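Local coordinates for AlgX/AlgJ SGNH hydrolase-like domain-containing protein (Eubacterium siraeum, PDB 4NZK) that is of unknown function but belongs to the DHHW family of the SGNH hydrolase clan and may be a hydrolase or acyl-transferring enzyme, at residues T221-S226 with V295-D300; S261-G266 with G291-P296; Q62-I67 with A205-N210. All coordinates share one frame; numbering follows the deposited sequence.

Contact 1: residues T221-S226 with V295-D300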
loop_
_atom_site.group_PDB
_atom_site.type_symbol
_atom_site.label_atom_id
_atom_site.label_comp_id
_atom_site.label_asym_id
_atom_site.label_seq_id
_atom_site.Cartn_x
_atom_site.Cartn_y
_atom_site.Cartn_z
ATOM N N THR A 221 14.304 1.329 5.511
ATOM C CA THR A 221 14.420 2.748 5.812
ATOM C C THR A 221 13.064 3.375 5.746
ATOM O O THR A 221 12.349 3.212 4.738
ATOM C CB THR A 221 15.356 3.427 4.808
ATOM O OG1 THR A 221 16.621 2.748 4.829
ATOM C CG2 THR A 221 15.523 4.899 5.145
ATOM N N TYR A 222 12.697 4.095 6.804
ATOM C CA TYR A 222 11.412 4.794 6.836
ATOM C C TYR A 222 11.596 6.243 7.258
ATOM O O TYR A 222 12.717 6.674 7.568
ATOM C CB TYR A 222 10.392 4.065 7.694
ATOM C CG TYR A 222 10.646 4.045 9.191
ATOM C CD1 TYR A 222 11.510 3.119 9.755
ATOM C CD2 TYR A 222 9.963 4.920 10.031
ATOM C CE1 TYR A 222 11.706 3.078 11.125
ATOM C CE2 TYR A 222 10.130 4.888 11.397
ATOM C CZ TYR A 222 11.009 3.956 11.952
ATOM O OH TYR A 222 11.214 3.896 13.332
ATOM N N TYR A 223 10.518 7.001 7.201
ATOM C CA TYR A 223 10.594 8.448 7.247
ATOM C C TYR A 223 9.451 9.033 8.047
ATOM O O TYR A 223 8.276 8.708 7.815
ATOM C CB TYR A 223 10.539 9.041 5.801
ATOM C CG TYR A 223 11.448 8.331 4.829
ATOM C CD1 TYR A 223 12.787 8.656 4.694
ATOM C CD2 TYR A 223 10.953 7.270 4.073
ATOM C CE1 TYR A 223 13.606 7.950 3.808
ATOM C CE2 TYR A 223 11.744 6.582 3.183
ATOM C CZ TYR A 223 13.053 6.892 3.057
ATOM O OH TYR A 223 13.794 6.131 2.180
ATOM N N ILE A 224 9.789 9.914 8.980
ATOM C CA ILE A 224 8.774 10.530 9.823
ATOM C C ILE A 224 8.550 11.957 9.333
ATOM O O ILE A 224 9.496 12.754 9.231
ATOM C CB ILE A 224 9.276 10.526 11.298
ATOM C CG1 ILE A 224 9.560 9.085 11.777
ATOM C CG2 ILE A 224 8.259 11.210 12.211
ATOM C CD1 ILE A 224 10.214 9.033 13.126
ATOM N N PRO A 225 7.297 12.314 9.065
ATOM C CA PRO A 225 7.055 13.628 8.480
ATOM C C PRO A 225 7.220 14.757 9.471
ATOM O O PRO A 225 7.169 14.549 10.681
ATOM C CB PRO A 225 5.587 13.537 8.021
ATOM C CG PRO A 225 4.951 12.526 8.946
ATOM C CD PRO A 225 6.063 11.518 9.225
ATOM N N SER A 226 7.355 15.955 8.923
ATOM C CA SER A 226 7.602 17.163 9.716
ATOM C C SER A 226 6.340 17.794 10.314
ATOM O O SER A 226 6.421 18.491 11.304
ATOM C CB SER A 226 8.365 18.194 8.856
ATOM O OG SER A 226 7.553 18.689 7.788
ATOM N N VAL A 295 0.867 5.920 4.198
ATOM C CA VAL A 295 0.227 6.823 5.171
ATOM C C VAL A 295 1.124 7.926 5.703
ATOM O O VAL A 295 0.686 9.093 5.733
ATOM C CB VAL A 295 -0.467 6.029 6.306
ATOM C CG1 VAL A 295 -1.024 6.956 7.369
ATOM C CG2 VAL A 295 -1.596 5.177 5.725
ATOM N N PRO A 296 2.387 7.606 6.069
ATOM C CA PRO A 296 3.252 8.680 6.566
ATOM C C PRO A 296 3.403 9.859 5.591
ATOM O O PRO A 296 3.647 10.991 6.006
ATOM C CB PRO A 296 4.600 7.959 6.769
ATOM C CG PRO A 296 4.187 6.555 7.150
ATOM C CD PRO A 296 3.042 6.289 6.193
ATOM N N PHE A 297 3.269 9.579 4.303
ATOM C CA PHE A 297 3.473 10.589 3.244
ATOM C C PHE A 297 2.244 11.403 2.947
ATOM O O PHE A 297 2.293 12.250 2.065
ATOM C CB PHE A 297 3.990 9.900 1.981
ATOM C CG PHE A 297 5.191 9.036 2.241
ATOM C CD1 PHE A 297 6.354 9.596 2.767
ATOM C CD2 PHE A 297 5.162 7.674 2.005
ATOM C CE1 PHE A 297 7.475 8.820 3.041
ATOM C CE2 PHE A 297 6.264 6.897 2.287
ATOM C CZ PHE A 297 7.423 7.459 2.799
ATOM N N PHE A 298 1.147 11.160 3.669
ATOM C CA PHE A 298 -0.061 11.972 3.513
ATOM C C PHE A 298 -0.266 13.001 4.617
ATOM O O PHE A 298 -1.068 13.933 4.465
ATOM C CB PHE A 298 -1.312 11.093 3.448
ATOM C CG PHE A 298 -1.319 10.117 2.312
ATOM C CD1 PHE A 298 -0.786 10.436 1.091
ATOM C CD2 PHE A 298 -1.893 8.868 2.477
ATOM C CE1 PHE A 298 -0.849 9.536 0.036
ATOM C CE2 PHE A 298 -1.937 7.965 1.437
ATOM C CZ PHE A 298 -1.418 8.298 0.230
ATOM N N ILE A 299 0.487 12.855 5.699
ATOM C CA ILE A 299 0.306 13.684 6.897
ATOM C C ILE A 299 0.514 15.171 6.618
ATOM O O ILE A 299 -0.220 16.010 7.129
ATOM C CB ILE A 299 1.201 13.161 8.039
ATOM C CG1 ILE A 299 0.545 11.860 8.586
ATOM C CG2 ILE A 299 1.356 14.207 9.134
ATOM C CD1 ILE A 299 1.359 11.064 9.560
ATOM N N ASP A 300 1.482 15.485 5.767
ATOM C CA ASP A 300 1.771 16.866 5.453
ATOM C C ASP A 300 0.660 17.488 4.577
ATOM O O ASP A 300 0.602 18.703 4.455
ATOM C CB ASP A 300 3.103 17.026 4.689
ATOM C CG ASP A 300 4.379 16.624 5.501
ATOM O OD1 ASP A 300 4.443 16.788 6.748
ATOM O OD2 ASP A 300 5.340 16.143 4.838
HETATM O O HOH W 1 7.683 16.534 6.097
#
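Pro225 buries the largest area in this contact, its CG resting 3.6 Å from Pro296 O and 3.9 Å from Ile299 CB. Its compact, apolar ring suits packing on the branched Ile299, and its slightly polarised C-H groups can lie against the Pro296 carbonyl without forming a hydrogen bond. Two residues earlier, near the end of strand 218-224, Tyr223 meets Phe297 through ring carbons, its CD2 standing 3.8 Å from Phe297 CZ, at the edge of the phenylalanine ring and near its plane. Phe297 CG is anti to its own carbonyl carbon (chi1 -52°), which carries CG from CB toward the tyrosine.

Behind this first shell, Tyr223 and Pro225 are backed by Tyr191, and Phe297 makes an edge-to-face ring contact with Tyr171 of helix 167-180. At the far end a water bridges the segments, accepting from Ser226 N at 2.9 Å and donating to Asp300 OD2 at 2.7 Å. The other carboxylate oxygen, OD1, is hydrogen-bonded to Thr227 OG1.

No direct hydrogen bond joins the two segments. The end of strand 218-224 and the residues just after it meet the 295-300 loop through proline and aromatic carbons, and the water bridge lies at Ser226, where the two oxygens of Asp300 serve Thr227 and the water separately.

Contact 2: residues S261-G266 with G291-P296. With EDO (1,2-ethanediol), chain B.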
loop_
_atom_site.group_PDB
_atom_site.type_symbol
_atom_site.label_atom_id
_atom_site.label_comp_id
_atom_site.label_asym_id
_atom_site.label_seq_id
_atom_site.Cartn_x
_atom_site.Cartn_y
_atom_site.Cartn_z
ATOM N N SER A 261 5.497 -3.663 10.049
ATOM C CA SER A 261 4.435 -3.371 10.997
ATOM C C SER A 261 4.730 -2.119 11.831
ATOM O O SER A 261 3.958 -1.738 12.676
ATOM C CB SER A 261 4.142 -4.585 11.890
ATOM O OG SER A 261 3.561 -5.592 11.107
ATOM N N THR A 262 5.881 -1.494 11.609
ATOM C CA THR A 262 6.132 -0.162 12.173
ATOM C C THR A 262 4.948 0.788 11.872
ATOM O O THR A 262 4.605 1.643 12.679
ATOM C CB THR A 262 7.430 0.425 11.597
ATOM O OG1 THR A 262 8.521 -0.438 11.934
ATOM C CG2 THR A 262 7.682 1.819 12.108
ATOM N N PHE A 263 4.346 0.652 10.697
ATOM C CA PHE A 263 3.214 1.507 10.317
ATOM C C PHE A 263 1.898 0.989 10.945
ATOM O O PHE A 263 1.302 0.025 10.473
ATOM C CB PHE A 263 3.110 1.598 8.800
ATOM C CG PHE A 263 4.431 1.940 8.156
ATOM C CD1 PHE A 263 5.124 3.076 8.537
ATOM C CD2 PHE A 263 5.008 1.088 7.235
ATOM C CE1 PHE A 263 6.374 3.347 7.989
ATOM C CE2 PHE A 263 6.224 1.342 6.674
ATOM C CZ PHE A 263 6.918 2.484 7.043
HETATM N N MSE A 264 1.521 1.639 12.031
HETATM C CA MSE A 264 0.282 1.428 12.778
HETATM C C MSE A 264 0.100 0.066 13.406
HETATM O O MSE A 264 -0.993 -0.249 13.906
HETATM C CB MSE A 264 -0.903 1.760 11.898
HETATM C CG MSE A 264 -0.755 3.199 11.415
HETATM SE SE MSE A 264 -2.015 3.585 9.970
HETATM C CE MSE A 264 -1.094 2.634 8.518
ATOM N N GLY A 265 1.179 -0.733 13.444
ATOM C CA GLY A 265 1.190 -2.003 14.159
ATOM C C GLY A 265 0.509 -3.206 13.546
ATOM O O GLY A 265 0.626 -4.310 14.054
ATOM N N GLY A 266 -0.142 -3.032 12.419
ATOM C CA GLY A 266 -0.969 -4.111 11.875
ATOM C C GLY A 266 -2.163 -3.551 11.155
ATOM O O GLY A 266 -2.302 -2.303 11.021
ATOM N N GLY A 291 -0.770 -0.263 1.213
ATOM C CA GLY A 291 -1.163 1.068 1.605
ATOM C C GLY A 291 -0.615 1.578 2.903
ATOM O O GLY A 291 -0.479 2.790 3.095
ATOM N N ASN A 292 -0.244 0.659 3.793
ATOM C CA ASN A 292 0.236 1.044 5.116
ATOM C C ASN A 292 1.393 2.018 5.011
ATOM O O ASN A 292 1.461 3.005 5.765
ATOM C CB ASN A 292 0.681 -0.189 5.886
ATOM C CG ASN A 292 -0.462 -1.189 6.162
ATOM O OD1 ASN A 292 -1.555 -1.102 5.616
ATOM N ND2 ASN A 292 -0.167 -2.188 6.987
ATOM N N ALA A 293 2.315 1.731 4.090
ATOM C CA ALA A 293 3.532 2.546 3.958
ATOM C C ALA A 293 3.319 3.881 3.280
ATOM O O ALA A 293 4.204 4.733 3.300
ATOM C CB ALA A 293 4.635 1.768 3.248
ATOM N N GLU A 294 2.159 4.060 2.657
ATOM C CA GLU A 294 1.831 5.356 2.040
ATOM C C GLU A 294 1.434 6.381 3.087
ATOM O O GLU A 294 1.638 7.557 2.900
ATOM C CB GLU A 294 0.671 5.235 1.043
ATOM C CG GLU A 294 0.955 4.304 -0.131
ATOM C CD GLU A 294 -0.234 4.107 -1.080
ATOM O OE1 GLU A 294 -1.050 5.035 -1.219
ATOM O OE2 GLU A 294 -0.332 3.006 -1.719
ATOM N N VAL A 295 0.867 5.920 4.198
ATOM C CA VAL A 295 0.227 6.823 5.171
ATOM C C VAL A 295 1.124 7.926 5.703
ATOM O O VAL A 295 0.686 9.093 5.733
ATOM C CB VAL A 295 -0.467 6.029 6.306
ATOM C CG1 VAL A 295 -1.024 6.956 7.369
ATOM C CG2 VAL A 295 -1.596 5.177 5.725
ATOM N N PRO A 296 2.387 7.606 6.069
ATOM C CA PRO A 296 3.252 8.680 6.566
ATOM C C PRO A 296 3.403 9.859 5.591
ATOM O O PRO A 296 3.647 10.991 6.006
ATOM C CB PRO A 296 4.600 7.959 6.769
ATOM C CG PRO A 296 4.187 6.555 7.150
ATOM C CD PRO A 296 3.042 6.289 6.193
HETATM C C1 EDO B . -4.228 0.259 9.819
HETATM O O1 EDO B . -3.284 -0.347 8.951
HETATM C C2 EDO B . -5.666 0.218 9.266
HETATM O O2 EDO B . -5.933 -1.033 8.643
HETATM O O HOH W 2 2.160 -1.958 8.655
#
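The Phe263 ring has Ala293 over one face, with Ala293 CA 4.2 Å from the ring centroid and 26° off its normal, a CH-pi contact. Ala293 CB touches the ring at CE2, 3.8 Å away. Pro296 approaches obliquely, its CG 3.9 Å from Phe263 CD1, the two side chains crossing at about a right angle. Where the ring joins the backbone, Phe263 CB lies 3.7 Å from Asn292 O. Phe220 and Tyr222 of strand 218-224 and Pro167 also touch this side chain. An alanine here would keep the contact at CB but remove the ring, and would probably leave a gap beside Ala293 and Pro296 and cost Ala293 CA its CH-pi partner.

Selenomethionine Met264, in one of its two modelled conformers, reaches the same segment with its methyl: CE is 3.8 Å from Val295 CG2, the chain bending at SE (chi3 -76°). Segment 291-296 coils like a helix but lacks the repeating i to i+4 hydrogen bonds, and follows strand 282-287 of the mixed, largely parallel sheet expected of an SGNH hydrolase relative. Ala293 also packs on Trp165, the tryptophan of the DHHW sequence that names the family; a small residue suits a place that must meet both the Phe263 ring and Trp165.

Asn292 is the polar member. A water donates to Phe263 O and accepts from Asn292 ND2 at 2.9 Å, while ND2 also donates to Asp267 OD1 and OD1 takes a hydrogen bond from Lys287 NZ, so both ends of the amide are fixed. Gly266 O accepts from O1 of a 1,2-ethanediol molecule, probably from the crystallisation liquor, which is also bonded to Asp267 O and Lys287 NZ. At the backbone angles of Gly266, a side chain would press on the carbonyl oxygen of Gly265.

Contact 3: residues Q62-I67 with A205-N210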
loop_
_atom_site.group_PDB
_atom_site.type_symbol
_atom_site.label_atom_id
_atom_site.label_comp_id
_atom_site.label_asym_id
_atom_site.label_seq_id
_atom_site.Cartn_x
_atom_site.Cartn_y
_atom_site.Cartn_z
ATOM N N GLN A 62 6.761 -18.255 -5.998
ATOM C CA GLN A 62 7.859 -17.326 -5.809
ATOM C C GLN A 62 9.077 -17.811 -6.583
ATOM O O GLN A 62 9.285 -18.996 -6.802
ATOM C CB GLN A 62 8.255 -17.219 -4.332
ATOM C CG GLN A 62 7.109 -17.226 -3.338
ATOM C CD GLN A 62 6.129 -16.102 -3.547
ATOM O OE1 GLN A 62 6.513 -14.940 -3.619
ATOM N NE2 GLN A 62 4.846 -16.444 -3.610
ATOM N N LEU A 63 9.920 -16.863 -6.937
ATOM C CA LEU A 63 11.256 -17.138 -7.472
ATOM C C LEU A 63 12.280 -16.619 -6.481
ATOM O O LEU A 63 12.253 -15.455 -6.087
ATOM C CB LEU A 63 11.420 -16.399 -8.805
ATOM C CG LEU A 63 12.804 -16.444 -9.485
ATOM C CD1 LEU A 63 13.132 -17.860 -9.936
ATOM C CD2 LEU A 63 12.936 -15.485 -10.658
ATOM N N VAL A 64 13.205 -17.495 -6.102
ATOM C CA VAL A 64 14.367 -17.125 -5.351
ATOM C C VAL A 64 15.524 -17.108 -6.331
ATOM O O VAL A 64 15.813 -18.112 -6.980
ATOM C CB VAL A 64 14.635 -18.098 -4.223
ATOM C CG1 VAL A 64 15.916 -17.708 -3.489
ATOM C CG2 VAL A 64 13.468 -18.112 -3.270
ATOM N N VAL A 65 16.187 -15.964 -6.441
ATOM C CA VAL A 65 17.252 -15.814 -7.434
ATOM C C VAL A 65 18.255 -14.767 -6.991
ATOM O O VAL A 65 17.905 -13.833 -6.284
ATOM C CB VAL A 65 16.615 -15.442 -8.794
ATOM C CG1 VAL A 65 15.845 -14.132 -8.697
ATOM C CG2 VAL A 65 17.615 -15.442 -9.946
ATOM N N ASP A 66 19.527 -14.967 -7.355
ATOM C CA ASP A 66 20.540 -13.977 -7.044
ATOM C C ASP A 66 20.720 -13.012 -8.214
ATOM O O ASP A 66 20.857 -13.416 -9.375
ATOM C CB ASP A 66 21.872 -14.652 -6.689
ATOM C CG ASP A 66 21.849 -15.385 -5.347
ATOM O OD1 ASP A 66 20.786 -15.517 -4.725
ATOM O OD2 ASP A 66 22.926 -15.851 -4.910
ATOM N N ILE A 67 20.688 -11.734 -7.897
ATOM C CA ILE A 67 20.844 -10.682 -8.905
ATOM C C ILE A 67 21.882 -9.700 -8.395
ATOM O O ILE A 67 21.716 -9.127 -7.315
ATOM C CB ILE A 67 19.527 -9.916 -9.125
ATOM C CG1 ILE A 67 18.391 -10.854 -9.530
ATOM C CG2 ILE A 67 19.706 -8.849 -10.211
ATOM C CD1 ILE A 67 17.017 -10.176 -9.564
ATOM N N ALA A 205 9.064 -16.887 4.756
ATOM C CA ALA A 205 7.954 -17.832 4.826
ATOM C C ALA A 205 7.412 -18.205 3.446
ATOM O O ALA A 205 7.122 -19.377 3.184
ATOM C CB ALA A 205 6.836 -17.258 5.692
ATOM N N PHE A 206 7.226 -17.210 2.566
ATOM C CA PHE A 206 6.594 -17.475 1.264
ATOM C C PHE A 206 7.431 -18.421 0.391
ATOM O O PHE A 206 6.890 -19.098 -0.470
ATOM C CB PHE A 206 6.334 -16.194 0.485
ATOM C CG PHE A 206 5.039 -15.494 0.792
ATOM C CD1 PHE A 206 4.687 -15.115 2.063
ATOM C CD2 PHE A 206 4.193 -15.181 -0.243
ATOM C CE1 PHE A 206 3.518 -14.406 2.296
ATOM C CE2 PHE A 206 3.003 -14.509 -0.029
ATOM C CZ PHE A 206 2.676 -14.099 1.248
ATOM N N THR A 207 8.751 -18.426 0.562
ATOM C CA THR A 207 9.628 -19.314 -0.202
ATOM C C THR A 207 9.834 -20.663 0.516
ATOM O O THR A 207 10.757 -21.397 0.212
ATOM C CB THR A 207 10.998 -18.651 -0.449
ATOM O OG1 THR A 207 11.661 -18.440 0.820
ATOM C CG2 THR A 207 10.793 -17.323 -1.245
ATOM N N GLU A 208 8.955 -20.954 1.467
ATOM C CA GLU A 208 9.007 -22.173 2.258
ATOM C C GLU A 208 10.329 -22.246 3.042
ATOM O O GLU A 208 11.014 -23.275 3.108
ATOM C CB GLU A 208 8.735 -23.423 1.405
ATOM C CG GLU A 208 7.630 -23.300 0.348
ATOM C CD GLU A 208 6.270 -22.849 0.873
ATOM O OE1 GLU A 208 6.210 -21.770 1.508
ATOM O OE2 GLU A 208 5.240 -23.545 0.606
ATOM N N TYR A 209 10.661 -21.101 3.650
ATOM C CA TYR A 209 11.810 -20.924 4.509
ATOM C C TYR A 209 13.147 -21.227 3.807
ATOM O O TYR A 209 14.013 -21.991 4.304
ATOM C CB TYR A 209 11.565 -21.686 5.833
ATOM C CG TYR A 209 10.352 -21.136 6.599
ATOM C CD1 TYR A 209 10.413 -19.881 7.150
ATOM C CD2 TYR A 209 9.147 -21.825 6.697
ATOM C CE1 TYR A 209 9.365 -19.306 7.811
ATOM C CE2 TYR A 209 8.056 -21.270 7.365
ATOM C CZ TYR A 209 8.175 -19.994 7.932
ATOM O OH TYR A 209 7.156 -19.358 8.604
ATOM N N ASN A 210 13.317 -20.642 2.620
ATOM C CA ASN A 210 14.580 -20.756 1.900
ATOM C C ASN A 210 15.643 -19.927 2.643
ATOM O O ASN A 210 15.509 -18.708 2.805
ATOM C CB ASN A 210 14.418 -20.268 0.447
ATOM C CG ASN A 210 15.608 -20.633 -0.421
ATOM O OD1 ASN A 210 16.743 -20.328 -0.076
ATOM N ND2 ASN A 210 15.366 -21.317 -1.522
#
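Methyl-to-methyl packing between Val64 and Thr207 centres this strand-to-helix-end contact, made where strand 62-67, the middle strand of an antiparallel three-stranded sheet, meets the end of helix 203-206. Val64 CG2 stands only 3.4 Å from Thr207 CG2, tighter than usual for two carbons. Gln62 adds its CB, 4.0 Å from Thr207 CG2. The bend at chi2 (-59°) brings Gln62 CD to 3.9 Å from Phe206 CD2, in the plane of the ring at its edge. Gln62 NE2 lies 3.7 Å from the same Phe206 CD2, with amide and ring planes 85° apart. This is a van der Waals approach: the amide's hydrogen bonds go to Ser75 OG from OE1 and to Asn60 O from NE2. Gln62 CG also packs on Phe206 O.

Threonine suits its place by facing two ways. While its methyl meets the strand, Thr207 OG1 accepts from Asn210 N at 3.3 Å, an ST motif, and is also bonded to Met203 O. Helix 203-206 ends in a Schellman motif, with Glu208 at positive phi.

Asn210 then serves as N-cap of helix 211-214, its OD1 bonded to Arg212 N, while ND2 points tip to tip at Val64. Arg212 in turn salt-bridges Asp66, so the strand faces the turn between two short helices.

In the fold
Contacts 1 and 2 form one continuous region, their centres 10 Å apart and Val295 and Pro296 common to both. Pro296 works on two fronts, its CB toward strand 218-224 and its CG toward Phe263, while Tyr222 CB touches Phe263 CZ at 3.9 Å, so strand 218-224 and the 261-266 loop pack on each other as well as on the loop after strand 282-287. Contact 3 stands apart, on the N-terminal three-stranded sheet: its centre is 30 Å from that of contact 1 and 24 Å from that of contact 2, with nearest atoms about 18 and 12 Å away. The function is unknown, and the diol at contact 2 does not by itself mark an active site.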